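Cyclodipeptide synthase, BtCDPS (Bacillus thermoamylovorans, PDB 7AZU) probably joins two aminoacyl units, delivered by aminoacyl-tRNAs, into a cyclodipeptide. Local coordinates at residues Phe183-Ala188 / Ile217-Asn222. The protein carries 1 engineered substitution. Numbering follows the deposited sequence.
With 0RE ((2S)-hexane-1,2-diol), chain B.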
loop_
_atom_site.group_PDB
_atom_site.type_symbol
_atom_site.label_atom_id
_atom_site.label_comp_id
_atom_site.label_asym_id
_atom_site.label_seq_id
_atom_site.Cartn_x
_atom_site.Cartn_y
_atom_site.Cartn_z
ATOM N N PHE A 183 -2.447 -0.865 -7.375
ATOM C CA PHE A 183 -2.359 -2.091 -6.587
ATOM C C PHE A 183 -3.527 -2.246 -5.622
ATOM O O PHE A 183 -3.899 -3.382 -5.314
ATOM C CB PHE A 183 -1.041 -2.158 -5.823
ATOM C CG PHE A 183 0.122 -2.462 -6.722
ATOM C CD1 PHE A 183 0.448 -3.782 -7.036
ATOM C CD2 PHE A 183 0.823 -1.430 -7.323
ATOM C CE1 PHE A 183 1.501 -4.057 -7.904
ATOM C CE2 PHE A 183 1.866 -1.701 -8.177
ATOM C CZ PHE A 183 2.207 -3.012 -8.472
ATOM N N PHE A 184 -4.096 -1.138 -5.123
ATOM C CA PHE A 184 -5.328 -1.225 -4.340
ATOM C C PHE A 184 -6.466 -1.779 -5.181
ATOM O O PHE A 184 -7.333 -2.509 -4.678
ATOM C CB PHE A 184 -5.756 0.153 -3.815
ATOM C CG PHE A 184 -4.895 0.707 -2.710
ATOM C CD1 PHE A 184 -3.562 1.044 -2.940
ATOM C CD2 PHE A 184 -5.439 0.938 -1.456
ATOM C CE1 PHE A 184 -2.789 1.573 -1.922
ATOM C CE2 PHE A 184 -4.674 1.472 -0.439
ATOM C CZ PHE A 184 -3.346 1.791 -0.672
ATOM N N LEU A 185 -6.504 -1.399 -6.453
ATOM C CA LEU A 185 -7.636 -1.703 -7.314
ATOM C C LEU A 185 -7.502 -3.044 -8.006
ATOM O O LEU A 185 -8.503 -3.746 -8.168
ATOM C CB LEU A 185 -7.805 -0.610 -8.372
ATOM C CG LEU A 185 -8.037 0.789 -7.820
ATOM C CD1 LEU A 185 -7.956 1.822 -8.938
ATOM C CD2 LEU A 185 -9.386 0.839 -7.118
ATOM N N SER A 186 -6.283 -3.427 -8.404
ATOM C CA SER A 186 -6.110 -4.568 -9.295
ATOM C C SER A 186 -4.804 -5.297 -9.024
ATOM O O SER A 186 -4.204 -5.857 -9.942
ATOM C CB SER A 186 -6.146 -4.146 -10.765
ATOM O OG SER A 186 -7.292 -3.379 -11.050
ATOM N N GLY A 187 -4.363 -5.327 -7.761
ATOM C CA GLY A 187 -3.074 -5.931 -7.449
ATOM C C GLY A 187 -2.936 -7.369 -7.917
ATOM O O GLY A 187 -1.882 -7.767 -8.412
ATOM N N ALA A 188 -3.984 -8.178 -7.746
ATOM C CA ALA A 188 -3.918 -9.571 -8.182
ATOM C C ALA A 188 -3.684 -9.669 -9.684
ATOM O O ALA A 188 -2.848 -10.464 -10.141
ATOM C CB ALA A 188 -5.204 -10.310 -7.788
ATOM N N ILE A 217 -14.523 4.415 -11.106
ATOM C CA ILE A 217 -13.414 3.593 -10.628
ATOM C C ILE A 217 -13.954 2.441 -9.787
ATOM O O ILE A 217 -14.721 2.650 -8.837
ATOM C CB ILE A 217 -12.434 4.458 -9.818
ATOM C CG1 ILE A 217 -11.639 5.390 -10.738
ATOM C CG2 ILE A 217 -11.492 3.591 -8.972
ATOM C CD1 ILE A 217 -10.421 4.733 -11.385
ATOM N N LYS A 218 -13.534 1.220 -10.115
ATOM C CA LYS A 218 -13.967 0.007 -9.433
ATOM C C LYS A 218 -12.751 -0.821 -9.039
ATOM O O LYS A 218 -11.750 -0.859 -9.758
ATOM C CB LYS A 218 -14.867 -0.863 -10.336
ATOM C CG LYS A 218 -16.371 -0.691 -10.169
ATOM C CD LYS A 218 -17.107 -1.791 -10.948
ATOM C CE LYS A 218 -17.620 -2.912 -10.048
ATOM N NZ LYS A 218 -18.716 -3.687 -10.708
ATOM N N MET A 219 -12.840 -1.505 -7.906
ATOM C CA MET A 219 -11.880 -2.569 -7.676
ATOM C C MET A 219 -12.180 -3.732 -8.612
ATOM O O MET A 219 -13.334 -3.994 -8.963
ATOM C CB MET A 219 -11.922 -3.041 -6.225
ATOM C CG MET A 219 -11.304 -2.059 -5.253
ATOM S SD MET A 219 -11.658 -2.475 -3.549
ATOM C CE MET A 219 -10.626 -3.917 -3.319
ATOM N N SER A 220 -11.126 -4.422 -9.034
ATOM C CA SER A 220 -11.305 -5.665 -9.775
ATOM C C SER A 220 -12.071 -6.682 -8.937
ATOM O O SER A 220 -11.948 -6.730 -7.708
ATOM C CB SER A 220 -9.951 -6.245 -10.179
ATOM O OG SER A 220 -9.354 -5.453 -11.179
ATOM N N ASP A 221 -12.873 -7.506 -9.622
ATOM C CA ASP A 221 -13.722 -8.478 -8.930
ATOM C C ASP A 221 -12.908 -9.458 -8.102
ATOM O O ASP A 221 -13.428 -10.032 -7.138
ATOM C CB ASP A 221 -14.557 -9.265 -9.938
ATOM C CG ASP A 221 -15.684 -8.461 -10.511
ATOM O OD1 ASP A 221 -16.083 -7.471 -9.870
ATOM O OD2 ASP A 221 -16.166 -8.820 -11.602
ATOM N N ASN A 222 -11.648 -9.686 -8.484
ATOM C CA ASN A 222 -10.743 -10.611 -7.809
ATOM C C ASN A 222 -9.798 -9.903 -6.843
ATOM O O ASN A 222 -8.798 -10.496 -6.414
ATOM C CB ASN A 222 -9.939 -11.405 -8.848
ATOM C CG ASN A 222 -8.919 -10.541 -9.592
ATOM O OD1 ASN A 222 -9.050 -9.310 -9.657
ATOM N ND2 ASN A 222 -7.912 -11.191 -10.191
HETATM O O01 0RE B . -0.484 2.943 0.851
HETATM C C02 0RE B . -0.106 2.235 1.997
HETATM C C03 0RE B . 0.019 0.758 1.657
HETATM O O04 0RE B . -1.275 0.215 1.633
HETATM C C05 0RE B . 0.635 0.638 0.285
HETATM C C06 0RE B . 2.050 1.202 0.358
HETATM C C07 0RE B . 2.551 1.347 -1.065
HETATM C C08 0RE B . 4.028 1.060 -0.967
HETATM O O HOH W 1 -9.563 -1.234 -11.858
#
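L185 lays its CD2 methyl between two side chains of the loop 217-222, 3.9 Å from I217 CG2 and equally far from M219 CG. L185 and I217 cross at about a right angle, branch against branch, and I210 of helix 205-211 touches both, so branched aliphatic residues suit this apolar seam. M219, an unbranched chain bent at chi3 (72°), brings its CE methyl to 3.8 Å from F184 O. Polar bonds fix the loop beside a kinked turn of helix 167-191, where A188 N bonds to Q223 OE1 and not to the preceding turn. The carbonyl of L185 accepts a nearly straight bond from S220 N, with N to O at 2.8 Å and the donor tilted 18° from the carbonyl plane. Next to it the hydroxyls of S186 and S220 meet, OG to OG at 2.9 Å, and one water bridges S186 OG to K218 O; serine fits both places because a short hydroxyl can give and accept. Further along, the small A188 leaves room for N222, whose ND2 lies 3.7 Å from A188 CB while bonding to K194 O. On the ligand side, the CZ edge of F184 reaches 3.4 Å from O01 of the bound hexanediol, in the ring plane. An alanine in place of F184 would probably leave both O01 and the W204 ring without the aromatic surface they now meet. Apolar side chains thus pack the loop against the helix, while the backbone bond and the paired hydroxyls probably fix its position along it.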